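Long-range contacts in glucanase (Klebsiella pneumoniae, PDB 5GY3), which probably cleaves internal beta-1,4-glucosidic bonds in cellulose and related beta-glucans, as an endoglucanase of glycoside hydrolase family 8: residues N25-T29 and F67-P73; T116-L120 and T165-W170; K188-P192 and P237-W241. Numbering follows the deposited sequence.

Interaction 1: N25-T29 and F67-P73; sequences NVSHT and FYWRYNP
Residues 25-29 and 67-73 run antiparallel, 172° apart end to end. Asn-25 has a left-handed backbone (phi/psi 64/26). Val-26 is extended, with chi1 m; its CG1 sits over one face of the guanidinium of Arg-70, whose extended side chain (chi1 to chi3 t) brings Arg-70 NH2 to 3.6 Å from Val-26 CG1. Ser-27 and Tyr-71 form the hydrogen-bonded pair: Ser-27 N to Tyr-71 O is 2.9 Å and Tyr-71 N to Ser-27 O is 2.7 Å. Ser-27 OG hydrogen-bonds Ile-18 O. His-28 and Arg-70 form the non-hydrogen-bonded pair, CA atoms 4.3 Å apart. His-28, chi1 p, is the N-cap of helix 29-41, its ND1 hydrogen-bonded to Gly-31 N. Trp-69, chi1 p, sets its CE3 4.2 Å from His-28 CB. Thr-29 starts the helix, yet Thr-29 N still donates to Trp-69 O at 3.0 Å. A water joins Thr-29 OG1 (2.9 Å) to Phe-67 O (2.7 Å). The Thr-29 side chain is about 6 Å from that of Asp-87, the predicted nucleophile. This is a short two-stranded antiparallel ladder leading into a capped helix.

Interaction 2: T116-L120 and T165-W170; sequences TASLL and THLTAW
Two helices of the (alpha/alpha)6 barrel, the fold of family 8 glycosidases, meet here. Residues 116-120 lie inside helix 106-123. Residues 165-170 lead into helix 167-183 and form its first turn. The backbones stay apart: the CA atoms of Leu-120 and Ala-169 are 8.0 Å from each other, and those of Ala-117 and His-166 are 8.1 Å. Side chains fill the gap. His-166 is the N-cap residue, with a left-handed backbone (phi/psi 47/48) and chi1 m. His-166 ND1 shares a 2.7 Å hydrogen bond with OG1 of Thr-165, whose chi1 is t. Leu-120 takes the mt rotamer, and its CA-to-CB bond points toward residues 165-170. Leu-120 CD1 reaches His-166 CB at 3.7 Å and Ala-169 CB at 4.0 Å. Leu-120 CD2 makes a CH-pi contact over the indole of Trp-170, 3.7 Å from the six-membered ring centroid. The CA-to-CB bond of Trp-170 points sideways to residues 116-120, but with chi1 -78° and chi2 111° the indole ends up against helix 106-123. Its edge meets Thr-116 O, 3.6 Å from Trp-170 CZ2, and Leu-119 CB, 4.1 Å from Trp-170 CH2. Phe-161 of helix 155-164 packs edge-to-face with this indole. Thr-116 OG1 also hydrogen-bonds Asp-113 O in its own helix. Thr-116, chi1 p, places OG1 3.0 Å from a water that accepts from Trp-170 NE1 at 2.9 Å.

Interaction 3: K188-P192 and P237-W241; sequences KSHLP and PWKAW
This is a buried, mostly apolar contact of a loop with a helix, away from the predicted nucleophile. Residues 188-192 belong to the loop between helix 167-183 and strand 196-199. Residues 237-241 lie in helix 236-243, where Trp-241 N hydrogen-bonds Pro-237 O at 3.0 Å. Met-214 touches both indoles of this segment, and Ile-221 of helix 220-228 packs on Trp-238. The loop turns at His-190, which has a left-handed backbone (phi/psi 54/36), and is extended at Leu-191 and Pro-192. The nearest CA pairs are Ser-189 with Trp-241 at 6.1 Å and His-190 with Pro-237 at 6.3 Å. Trp-238 (chi1 m) and Trp-241 (chi1 t) each offer an indole face to Leu-191, rotamer mt. Both contacts are CH-pi: Leu-191 CD2 is 3.7 Å from the six-membered ring centroid of Trp-238, and Leu-191 CD1 is 4.1 Å from the five-membered ring centroid of Trp-241. Pro-192 CD meets Trp-238 CZ2 at 3.6 Å, and Ser-189 CB approaches Trp-241 CD1 at 3.6 Å. One water donates to both Ser-189 O (2.6 Å) and Pro-237 O (2.7 Å). No direct hydrogen bond joins the segments, so their association rests on CH-pi and van der Waals packing plus this water bridge.

From the N terminus the three contacts come in series; none nests with or crosses another. Interaction 1 closes a loop of 37 residues, mostly helix, and joins the start of helix 29-41 to the chain after helix 45-59. Interaction 2 then spans 44 residues of helix, strand and loop, tying helix 106-123 to the start of helix 167-183. Helix 167-183 leads on to the loop that opens interaction 3, which spans another 44 residues to reach helix 236-243. Interactions 1 and 2 come within about 8 Å at their nearest atoms. The nearest atoms of interaction 3 are about 19 Å from those of each of the others, and it lies across the chain's centre from interaction 1.

Interaction 1: N25-T29 and F67-P73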
ATOM      1  N   ASN A  25       8.595  15.469  -7.740  1.00 25.75           N
ATOM      2  CA  ASN A  25       9.726  15.129  -6.878  1.00 25.13           C
ATOM      3  C   ASN A  25       9.358  15.109  -5.398  1.00 22.12           C
ATOM      4  O   ASN A  25      10.222  15.300  -4.538  1.00 20.96           O
ATOM      5  CB  ASN A  25      10.912  16.075  -7.105  1.00 25.29           C
ATOM      6  CG  ASN A  25      11.561  15.879  -8.457  1.00 32.58           C
ATOM      7  OD1 ASN A  25      11.591  14.769  -8.991  1.00 30.31           O
ATOM      8  ND2 ASN A  25      12.078  16.964  -9.025  1.00 40.44           N
ATOM      9  N   VAL A  26       8.088  14.869  -5.071  1.00 19.35           N
ATOM     10  CA  VAL A  26       7.674  14.880  -3.671  1.00 16.55           C
ATOM     11  C   VAL A  26       8.059  13.561  -3.025  1.00 15.41           C
ATOM     12  O   VAL A  26       8.426  12.600  -3.712  1.00 16.99           O
ATOM     13  CB  VAL A  26       6.162  15.133  -3.505  1.00 19.91           C
ATOM     14  CG1 VAL A  26       5.781  16.512  -4.028  1.00 20.54           C
ATOM     15  CG2 VAL A  26       5.353  14.033  -4.186  1.00 18.80           C
ATOM     16  N   SER A  27       7.980  13.518  -1.703  1.00 15.10           N
ATOM     17  CA  SER A  27       8.165  12.302  -0.930  1.00 12.91           C
ATOM     18  C   SER A  27       6.904  12.043  -0.118  1.00 15.33           C
ATOM     19  O   SER A  27       6.162  12.969   0.214  1.00 14.56           O
ATOM     20  CB  SER A  27       9.370  12.408   0.006  1.00 15.69           C
ATOM     21  OG  SER A  27      10.574  12.500  -0.728  1.00 15.85           O
ATOM     22  N   HIS A  28       6.661  10.778   0.208  1.00 12.71           N
ATOM     23  CA  HIS A  28       5.478  10.458   0.990  1.00 13.27           C
ATOM     24  C   HIS A  28       5.733   9.189   1.788  1.00 13.29           C
ATOM     25  O   HIS A  28       6.725   8.487   1.582  1.00 12.84           O
ATOM     26  CB  HIS A  28       4.238  10.322   0.103  1.00 12.15           C
ATOM     27  CG  HIS A  28       4.500   9.670  -1.217  1.00 16.19           C
ATOM     28  ND1 HIS A  28       4.899   8.356  -1.334  1.00 15.32           N
ATOM     29  CD2 HIS A  28       4.423  10.155  -2.480  1.00 17.43           C
ATOM     30  CE1 HIS A  28       5.050   8.056  -2.614  1.00 18.36           C
ATOM     31  NE2 HIS A  28       4.768   9.131  -3.330  1.00 19.77           N
ATOM     32  N   THR A  29       4.825   8.909   2.723  1.00 10.08           N
ATOM     33  CA  THR A  29       5.061   7.779   3.617  1.00 10.56           C
ATOM     34  C   THR A  29       4.912   6.447   2.897  1.00 13.42           C
ATOM     35  O   THR A  29       5.579   5.474   3.269  1.00 12.56           O
ATOM     36  CB  THR A  29       4.145   7.869   4.837  1.00 12.68           C
ATOM     37  OG1 THR A  29       2.791   8.105   4.430  1.00 10.98           O
ATOM     38  CG2 THR A  29       4.592   9.016   5.713  1.00 10.76           C
ATOM     39  N   PHE A  67       2.511   9.702  10.974  1.00  9.88           N
ATOM     40  CA  PHE A  67       3.410  10.489  10.143  1.00 11.79           C
ATOM     41  C   PHE A  67       2.615  11.371   9.193  1.00 11.70           C
ATOM     42  O   PHE A  67       1.682  10.896   8.539  1.00 14.78           O
ATOM     43  CB  PHE A  67       4.353   9.576   9.341  1.00 11.03           C
ATOM     44  CG  PHE A  67       5.164   8.654  10.203  1.00 11.43           C
ATOM     45  CD1 PHE A  67       4.672   7.413  10.567  1.00  9.43           C
ATOM     46  CD2 PHE A  67       6.406   9.040  10.673  1.00 13.61           C
ATOM     47  CE1 PHE A  67       5.419   6.566  11.387  1.00 12.99           C
ATOM     48  CE2 PHE A  67       7.162   8.198  11.480  1.00 14.65           C
ATOM     49  CZ  PHE A  67       6.661   6.966  11.844  1.00 13.71           C
ATOM     50  N   TYR A  68       2.998  12.648   9.097  1.00 14.12           N
ATOM     51  CA  TYR A  68       2.524  13.482   7.993  1.00 13.03           C
ATOM     52  C   TYR A  68       2.830  12.786   6.673  1.00 15.53           C
ATOM     53  O   TYR A  68       3.944  12.302   6.461  1.00 13.46           O
ATOM     54  CB  TYR A  68       3.203  14.854   8.040  1.00 16.82           C
ATOM     55  CG  TYR A  68       3.095  15.536   9.385  1.00 16.61           C
ATOM     56  CD1 TYR A  68       1.863  15.703  10.003  1.00 22.67           C
ATOM     57  CD2 TYR A  68       4.224  16.010  10.037  1.00 20.13           C
ATOM     58  CE1 TYR A  68       1.757  16.333  11.229  1.00 24.05           C
ATOM     59  CE2 TYR A  68       4.129  16.637  11.269  1.00 23.60           C
ATOM     60  CZ  TYR A  68       2.894  16.794  11.859  1.00 24.65           C
ATOM     61  OH  TYR A  68       2.791  17.417  13.086  1.00 28.01           O
ATOM     62  N   TRP A  69       1.837  12.719   5.782  1.00 12.23           N
ATOM     63  CA  TRP A  69       1.952  11.763   4.687  1.00 15.04           C
ATOM     64  C   TRP A  69       2.783  12.266   3.515  1.00 13.65           C
ATOM     65  O   TRP A  69       3.309  11.441   2.771  1.00 13.50           O
ATOM     66  CB  TRP A  69       0.571  11.343   4.173  1.00 13.03           C
ATOM     67  CG  TRP A  69      -0.102  12.357   3.280  1.00 16.22           C
ATOM     68  CD1 TRP A  69      -0.746  13.494   3.673  1.00 18.56           C
ATOM     69  CD2 TRP A  69      -0.209  12.307   1.846  1.00 14.28           C
ATOM     70  NE1 TRP A  69      -1.250  14.159   2.571  1.00 16.64           N
ATOM     71  CE2 TRP A  69      -0.929  13.451   1.440  1.00 20.00           C
ATOM     72  CE3 TRP A  69       0.237  11.405   0.868  1.00 16.73           C
ATOM     73  CZ2 TRP A  69      -1.211  13.719   0.098  1.00 22.84           C
ATOM     74  CZ3 TRP A  69      -0.044  11.674  -0.465  1.00 23.72           C
ATOM     75  CH2 TRP A  69      -0.765  12.818  -0.834  1.00 23.86           C
ATOM     76  N   ARG A  70       2.926  13.576   3.329  1.00 15.14           N
ATOM     77  CA  ARG A  70       3.517  14.113   2.111  1.00 16.48           C
ATOM     78  C   ARG A  70       4.538  15.199   2.428  1.00 17.11           C
ATOM     79  O   ARG A  70       4.331  16.020   3.328  1.00 16.22           O
ATOM     80  CB  ARG A  70       2.424  14.675   1.197  1.00 16.87           C
ATOM     81  CG  ARG A  70       2.884  15.085  -0.196  1.00 18.70           C
ATOM     82  CD  ARG A  70       1.648  15.418  -1.034  1.00 23.33           C
ATOM     83  NE  ARG A  70       1.958  16.022  -2.328  1.00 25.72           N
ATOM     84  CZ  ARG A  70       2.187  17.321  -2.501  1.00 27.82           C
ATOM     85  NH1 ARG A  70       2.168  18.140  -1.457  1.00 22.99           N
ATOM     86  NH2 ARG A  70       2.447  17.797  -3.713  1.00 25.96           N
ATOM     87  N   TYR A  71       5.629  15.210   1.662  1.00 14.05           N
ATOM     88  CA  TYR A  71       6.700  16.189   1.808  1.00 18.25           C
ATOM     89  C   TYR A  71       6.980  16.802   0.444  1.00 15.71           C
ATOM     90  O   TYR A  71       7.405  16.097  -0.478  1.00 16.15           O
ATOM     91  CB  TYR A  71       7.964  15.527   2.377  1.00 17.79           C
ATOM     92  CG  TYR A  71       9.128  16.479   2.591  1.00 16.30           C
ATOM     93  CD1 TYR A  71       9.254  17.193   3.771  1.00 17.20           C
ATOM     94  CD2 TYR A  71      10.101  16.646   1.612  1.00 20.33           C
ATOM     95  CE1 TYR A  71      10.318  18.049   3.977  1.00 19.42           C
ATOM     96  CE2 TYR A  71      11.175  17.504   1.812  1.00 22.21           C
ATOM     97  CZ  TYR A  71      11.273  18.201   2.995  1.00 19.79           C
ATOM     98  OH  TYR A  71      12.333  19.056   3.199  1.00 25.86           O
ATOM     99  N   ASN A  72       6.711  18.105   0.302  1.00 19.60           N
ATOM    100  CA  ASN A  72       6.942  18.807  -0.959  1.00 21.33           C
ATOM    101  C   ASN A  72       8.129  19.752  -0.800  1.00 22.34           C
ATOM    102  O   ASN A  72       7.992  20.822  -0.186  1.00 21.22           O
ATOM    103  CB  ASN A  72       5.688  19.577  -1.393  1.00 16.05           C
ATOM    104  CG  ASN A  72       5.847  20.240  -2.758  1.00 22.57           C
ATOM    105  OD1 ASN A  72       6.907  20.165  -3.380  1.00 23.48           O
ATOM    106  ND2 ASN A  72       4.783  20.875  -3.234  1.00 20.17           N
ATOM    107  N   PRO A  73       9.304  19.417  -1.346  1.00 21.76           N
ATOM    108  CA  PRO A  73      10.511  20.209  -1.046  1.00 23.13           C
ATOM    109  C   PRO A  73      10.511  21.603  -1.657  1.00 27.31           C
ATOM    110  O   PRO A  73      11.287  22.454  -1.206  1.00 31.15           O
ATOM    111  CB  PRO A  73      11.643  19.349  -1.624  1.00 24.22           C
ATOM    112  CG  PRO A  73      10.996  18.576  -2.724  1.00 24.78           C
ATOM    113  CD  PRO A  73       9.591  18.290  -2.257  1.00 24.00           C
TER
HETATM  114  O   HOH W   1       1.350   8.856   6.847  1.00 12.66           O

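Interaction 2: T116-L120 and T165-W170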
ATOM      1  N   THR A 116       2.191   0.705  15.456  1.00  7.75           N
ATOM      2  CA  THR A 116       1.017  -0.160  15.354  1.00  7.97           C
ATOM      3  C   THR A 116       0.011   0.145  16.458  1.00  9.18           C
ATOM      4  O   THR A 116      -1.199   0.109  16.219  1.00  7.30           O
ATOM      5  CB  THR A 116       1.396  -1.646  15.357  1.00  7.94           C
ATOM      6  OG1 THR A 116       2.117  -1.990  16.547  1.00  9.28           O
ATOM      7  CG2 THR A 116       2.243  -1.977  14.143  1.00  6.10           C
ATOM      8  N   ALA A 117       0.482   0.464  17.668  1.00  7.42           N
ATOM      9  CA  ALA A 117      -0.453   0.887  18.710  1.00  9.29           C
ATOM     10  C   ALA A 117      -1.154   2.183  18.320  1.00 10.79           C
ATOM     11  O   ALA A 117      -2.363   2.339  18.555  1.00 10.44           O
ATOM     12  CB  ALA A 117       0.269   1.045  20.046  1.00  8.99           C
ATOM     13  N   SER A 118      -0.417   3.112  17.702  1.00  9.47           N
ATOM     14  CA  SER A 118      -1.024   4.351  17.215  1.00  9.15           C
ATOM     15  C   SER A 118      -2.041   4.084  16.110  1.00  8.44           C
ATOM     16  O   SER A 118      -3.086   4.742  16.045  1.00 11.94           O
ATOM     17  CB  SER A 118       0.058   5.308  16.704  1.00 10.97           C
ATOM     18  OG  SER A 118       0.770   5.900  17.772  1.00 10.47           O
ATOM     19  N   LEU A 119      -1.746   3.146  15.217  1.00  7.57           N
ATOM     20  CA  LEU A 119      -2.708   2.826  14.171  1.00  7.79           C
ATOM     21  C   LEU A 119      -4.020   2.317  14.763  1.00  9.25           C
ATOM     22  O   LEU A 119      -5.099   2.734  14.342  1.00  8.32           O
ATOM     23  CB  LEU A 119      -2.113   1.812  13.202  1.00  8.21           C
ATOM     24  CG  LEU A 119      -1.115   2.399  12.204  1.00  7.65           C
ATOM     25  CD1 LEU A 119      -0.351   1.261  11.546  1.00  8.91           C
ATOM     26  CD2 LEU A 119      -1.859   3.224  11.151  1.00 11.50           C
ATOM     27  N   LEU A 120      -3.948   1.396  15.733  1.00  8.37           N
ATOM     28  CA  LEU A 120      -5.183   0.901  16.333  1.00 10.28           C
ATOM     29  C   LEU A 120      -5.918   2.011  17.077  1.00 10.02           C
ATOM     30  O   LEU A 120      -7.152   2.116  16.996  1.00 10.46           O
ATOM     31  CB  LEU A 120      -4.894  -0.267  17.281  1.00 10.03           C
ATOM     32  CG  LEU A 120      -4.341  -1.524  16.611  1.00  8.25           C
ATOM     33  CD1 LEU A 120      -4.028  -2.584  17.671  1.00  8.17           C
ATOM     34  CD2 LEU A 120      -5.294  -2.066  15.545  1.00  7.59           C
ATOM     35  N   THR A 165       2.117  -8.326  18.347  1.00  7.30           N
ATOM     36  CA  THR A 165       1.462  -7.542  19.384  1.00  9.16           C
ATOM     37  C   THR A 165      -0.013  -7.374  19.043  1.00 10.38           C
ATOM     38  O   THR A 165      -0.401  -7.432  17.868  1.00  8.40           O
ATOM     39  CB  THR A 165       2.148  -6.169  19.546  1.00  8.74           C
ATOM     40  OG1 THR A 165       1.576  -5.464  20.659  1.00  9.98           O
ATOM     41  CG2 THR A 165       2.024  -5.319  18.271  1.00 10.22           C
ATOM     42  N   HIS A 166      -0.827  -7.169  20.088  1.00  6.87           N
ATOM     43  CA  HIS A 166      -2.263  -6.928  19.940  1.00  7.11           C
ATOM     44  C   HIS A 166      -2.876  -7.942  18.976  1.00  7.92           C
ATOM     45  O   HIS A 166      -3.604  -7.586  18.047  1.00  6.99           O
ATOM     46  CB  HIS A 166      -2.553  -5.501  19.459  1.00  6.93           C
ATOM     47  CG  HIS A 166      -2.102  -4.421  20.396  1.00  9.04           C
ATOM     48  ND1 HIS A 166      -0.775  -4.122  20.604  1.00  9.99           N
ATOM     49  CD2 HIS A 166      -2.809  -3.547  21.155  1.00  9.71           C
ATOM     50  CE1 HIS A 166      -0.677  -3.119  21.458  1.00  9.15           C
ATOM     51  NE2 HIS A 166      -1.897  -2.754  21.815  1.00  9.96           N
ATOM     52  N   LEU A 167      -2.552  -9.222  19.193  1.00  6.58           N
ATOM     53  CA  LEU A 167      -2.943 -10.253  18.232  1.00  7.33           C
ATOM     54  C   LEU A 167      -4.438 -10.221  17.931  1.00  7.21           C
ATOM     55  O   LEU A 167      -4.854 -10.259  16.764  1.00  8.13           O
ATOM     56  CB  LEU A 167      -2.527 -11.630  18.760  1.00  8.75           C
ATOM     57  CG  LEU A 167      -2.905 -12.849  17.915  1.00 11.06           C
ATOM     58  CD1 LEU A 167      -1.854 -13.926  18.098  1.00 10.02           C
ATOM     59  CD2 LEU A 167      -4.273 -13.398  18.295  1.00  9.12           C
ATOM     60  N   THR A 168      -5.270 -10.191  18.975  1.00  5.12           N
ATOM     61  CA  THR A 168      -6.711 -10.269  18.748  1.00  6.53           C
ATOM     62  C   THR A 168      -7.215  -9.090  17.919  1.00  7.79           C
ATOM     63  O   THR A 168      -8.013  -9.274  16.987  1.00  6.62           O
ATOM     64  CB  THR A 168      -7.448 -10.338  20.083  1.00  7.77           C
ATOM     65  OG1 THR A 168      -6.884 -11.399  20.868  1.00  7.84           O
ATOM     66  CG2 THR A 168      -8.933 -10.606  19.842  1.00  7.31           C
ATOM     67  N   ALA A 169      -6.765  -7.870  18.237  1.00  5.50           N
ATOM     68  CA  ALA A 169      -7.270  -6.702  17.508  1.00  6.93           C
ATOM     69  C   ALA A 169      -6.834  -6.725  16.043  1.00  5.68           C
ATOM     70  O   ALA A 169      -7.615  -6.373  15.142  1.00  7.16           O
ATOM     71  CB  ALA A 169      -6.799  -5.409  18.184  1.00  6.81           C
ATOM     72  N   TRP A 170      -5.583  -7.111  15.779  1.00  7.21           N
ATOM     73  CA  TRP A 170      -5.118  -7.142  14.392  1.00  7.93           C
ATOM     74  C   TRP A 170      -5.775  -8.279  13.624  1.00 10.00           C
ATOM     75  O   TRP A 170      -6.092  -8.135  12.434  1.00 10.37           O
ATOM     76  CB  TRP A 170      -3.590  -7.263  14.334  1.00  5.10           C
ATOM     77  CG  TRP A 170      -2.900  -5.960  14.612  1.00  7.43           C
ATOM     78  CD1 TRP A 170      -2.145  -5.642  15.721  1.00  6.75           C
ATOM     79  CD2 TRP A 170      -2.938  -4.782  13.803  1.00  7.57           C
ATOM     80  NE1 TRP A 170      -1.705  -4.333  15.632  1.00  6.67           N
ATOM     81  CE2 TRP A 170      -2.173  -3.788  14.464  1.00  6.75           C
ATOM     82  CE3 TRP A 170      -3.538  -4.469  12.575  1.00  8.67           C
ATOM     83  CZ2 TRP A 170      -1.997  -2.506  13.938  1.00  7.03           C
ATOM     84  CZ3 TRP A 170      -3.347  -3.187  12.048  1.00  6.92           C
ATOM     85  CH2 TRP A 170      -2.599  -2.224  12.738  1.00  6.42           C
TER
HETATM   86  O   HOH W   2      -0.438  -2.901  17.780  1.00 11.55           O

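Interaction 3: K188-P192 and P237-W241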
ATOM      1  N   LYS A 188     -19.630  -4.918 -14.440  1.00 12.55           N
ATOM      2  CA  LYS A 188     -19.405  -6.262 -14.967  1.00 15.21           C
ATOM      3  C   LYS A 188     -18.078  -6.866 -14.525  1.00 14.46           C
ATOM      4  O   LYS A 188     -17.918  -8.091 -14.601  1.00 12.70           O
ATOM      5  CB  LYS A 188     -19.479  -6.233 -16.493  1.00 15.05           C
ATOM      6  CG  LYS A 188     -20.820  -5.778 -17.020  1.00 17.75           C
ATOM      7  CD  LYS A 188     -20.766  -5.639 -18.533  1.00 20.95           C
ATOM      8  CE  LYS A 188     -22.144  -5.359 -19.105  1.00 27.81           C
ATOM      9  NZ  LYS A 188     -22.109  -5.329 -20.592  1.00 37.99           N
ATOM     10  N   SER A 189     -17.116  -6.049 -14.078  1.00  9.21           N
ATOM     11  CA  SER A 189     -15.855  -6.607 -13.600  1.00 12.96           C
ATOM     12  C   SER A 189     -15.927  -7.072 -12.147  1.00 10.40           C
ATOM     13  O   SER A 189     -15.047  -7.822 -11.716  1.00  8.37           O
ATOM     14  CB  SER A 189     -14.730  -5.581 -13.737  1.00 11.37           C
ATOM     15  OG  SER A 189     -14.921  -4.526 -12.800  1.00 13.45           O
ATOM     16  N   HIS A 190     -16.943  -6.636 -11.397  1.00 10.03           N
ATOM     17  CA  HIS A 190     -17.085  -6.957  -9.971  1.00  9.54           C
ATOM     18  C   HIS A 190     -15.828  -6.586  -9.195  1.00  8.24           C
ATOM     19  O   HIS A 190     -15.432  -7.268  -8.246  1.00  8.07           O
ATOM     20  CB  HIS A 190     -17.434  -8.434  -9.758  1.00 11.20           C
ATOM     21  CG  HIS A 190     -18.619  -8.881 -10.553  1.00 13.10           C
ATOM     22  ND1 HIS A 190     -19.904  -8.488 -10.252  1.00 17.18           N
ATOM     23  CD2 HIS A 190     -18.715  -9.686 -11.638  1.00 18.08           C
ATOM     24  CE1 HIS A 190     -20.743  -9.033 -11.117  1.00 18.53           C
ATOM     25  NE2 HIS A 190     -20.046  -9.757 -11.974  1.00 17.41           N
ATOM     26  N   LEU A 191     -15.197  -5.489  -9.590  1.00  3.92           N
ATOM     27  CA  LEU A 191     -13.980  -5.052  -8.926  1.00  6.87           C
ATOM     28  C   LEU A 191     -14.244  -3.830  -8.057  1.00  7.90           C
ATOM     29  O   LEU A 191     -15.166  -3.054  -8.321  1.00  7.36           O
ATOM     30  CB  LEU A 191     -12.891  -4.720  -9.956  1.00  8.23           C
ATOM     31  CG  LEU A 191     -12.280  -5.915 -10.692  1.00  7.38           C
ATOM     32  CD1 LEU A 191     -11.363  -5.410 -11.771  1.00 10.50           C
ATOM     33  CD2 LEU A 191     -11.506  -6.825  -9.711  1.00  7.32           C
ATOM     34  N   PRO A 192     -13.439  -3.618  -7.018  1.00  8.66           N
ATOM     35  CA  PRO A 192     -13.545  -2.383  -6.231  1.00  7.98           C
ATOM     36  C   PRO A 192     -12.813  -1.218  -6.891  1.00  8.49           C
ATOM     37  O   PRO A 192     -11.868  -1.388  -7.662  1.00  7.63           O
ATOM     38  CB  PRO A 192     -12.873  -2.766  -4.908  1.00  6.48           C
ATOM     39  CG  PRO A 192     -11.780  -3.701  -5.341  1.00  8.36           C
ATOM     40  CD  PRO A 192     -12.345  -4.483  -6.532  1.00  6.53           C
ATOM     41  N   PRO A 237     -12.140 -12.247  -8.479  1.00  6.92           N
ATOM     42  CA  PRO A 237     -12.518 -11.252  -9.501  1.00  6.91           C
ATOM     43  C   PRO A 237     -11.315 -10.660 -10.213  1.00  8.96           C
ATOM     44  O   PRO A 237     -11.428 -10.266 -11.384  1.00  9.66           O
ATOM     45  CB  PRO A 237     -13.292 -10.189  -8.703  1.00  7.32           C
ATOM     46  CG  PRO A 237     -12.795 -10.331  -7.296  1.00  8.22           C
ATOM     47  CD  PRO A 237     -12.541 -11.816  -7.127  1.00  6.83           C
ATOM     48  N   TRP A 238     -10.170 -10.577  -9.536  1.00  7.60           N
ATOM     49  CA  TRP A 238      -8.967 -10.033 -10.157  1.00  7.84           C
ATOM     50  C   TRP A 238      -8.454 -10.957 -11.250  1.00 10.12           C
ATOM     51  O   TRP A 238      -8.140 -10.515 -12.364  1.00  9.25           O
ATOM     52  CB  TRP A 238      -7.895  -9.822  -9.087  1.00  7.27           C
ATOM     53  CG  TRP A 238      -8.353  -8.870  -8.038  1.00  6.21           C
ATOM     54  CD1 TRP A 238      -8.922  -9.169  -6.831  1.00  8.41           C
ATOM     55  CD2 TRP A 238      -8.305  -7.447  -8.123  1.00  7.03           C
ATOM     56  NE1 TRP A 238      -9.223  -8.005  -6.151  1.00  6.12           N
ATOM     57  CE2 TRP A 238      -8.858  -6.936  -6.928  1.00  6.62           C
ATOM     58  CE3 TRP A 238      -7.845  -6.557  -9.091  1.00  7.02           C
ATOM     59  CZ2 TRP A 238      -8.956  -5.564  -6.677  1.00  6.08           C
ATOM     60  CZ3 TRP A 238      -7.935  -5.200  -8.844  1.00  6.15           C
ATOM     61  CH2 TRP A 238      -8.490  -4.714  -7.646  1.00  8.09           C
ATOM     62  N   LYS A 239      -8.371 -12.249 -10.944  1.00  9.26           N
ATOM     63  CA  LYS A 239      -7.942 -13.220 -11.940  1.00 10.94           C
ATOM     64  C   LYS A 239      -8.910 -13.260 -13.114  1.00 10.08           C
ATOM     65  O   LYS A 239      -8.484 -13.283 -14.275  1.00 12.41           O
ATOM     66  CB  LYS A 239      -7.817 -14.597 -11.289  1.00  9.81           C
ATOM     67  CG  LYS A 239      -6.693 -14.694 -10.249  1.00  9.16           C
ATOM     68  CD  LYS A 239      -6.686 -16.070  -9.574  1.00 15.88           C
ATOM     69  CE  LYS A 239      -5.380 -16.297  -8.827  1.00 17.17           C
ATOM     70  NZ  LYS A 239      -5.411 -17.535  -7.998  1.00 31.00           N
ATOM     71  N   ALA A 240     -10.217 -13.243 -12.829  1.00  8.65           N
ATOM     72  CA  ALA A 240     -11.215 -13.314 -13.899  1.00 10.60           C
ATOM     73  C   ALA A 240     -11.119 -12.115 -14.831  1.00 13.44           C
ATOM     74  O   ALA A 240     -11.186 -12.265 -16.057  1.00 11.97           O
ATOM     75  CB  ALA A 240     -12.626 -13.412 -13.314  1.00 11.38           C
ATOM     76  N   TRP A 241     -10.954 -10.916 -14.271  1.00  9.04           N
ATOM     77  CA  TRP A 241     -10.884  -9.728 -15.110  1.00 10.17           C
ATOM     78  C   TRP A 241      -9.609  -9.727 -15.943  1.00 11.64           C
ATOM     79  O   TRP A 241      -9.649  -9.483 -17.155  1.00 13.30           O
ATOM     80  CB  TRP A 241     -10.975  -8.468 -14.245  1.00 10.16           C
ATOM     81  CG  TRP A 241     -11.010  -7.221 -15.084  1.00  9.74           C
ATOM     82  CD1 TRP A 241     -12.048  -6.788 -15.857  1.00 12.75           C
ATOM     83  CD2 TRP A 241      -9.962  -6.249 -15.232  1.00  9.83           C
ATOM     84  NE1 TRP A 241     -11.711  -5.604 -16.480  1.00 13.89           N
ATOM     85  CE2 TRP A 241     -10.437  -5.254 -16.116  1.00 13.69           C
ATOM     86  CE3 TRP A 241      -8.666  -6.132 -14.713  1.00 13.91           C
ATOM     87  CZ2 TRP A 241      -9.666  -4.143 -16.484  1.00 13.32           C
ATOM     88  CZ3 TRP A 241      -7.895  -5.022 -15.081  1.00 15.21           C
ATOM     89  CH2 TRP A 241      -8.401  -4.055 -15.965  1.00 12.49           C
TER
HETATM   90  O   HOH W   3     -13.849 -10.000 -12.579  1.00 11.91           O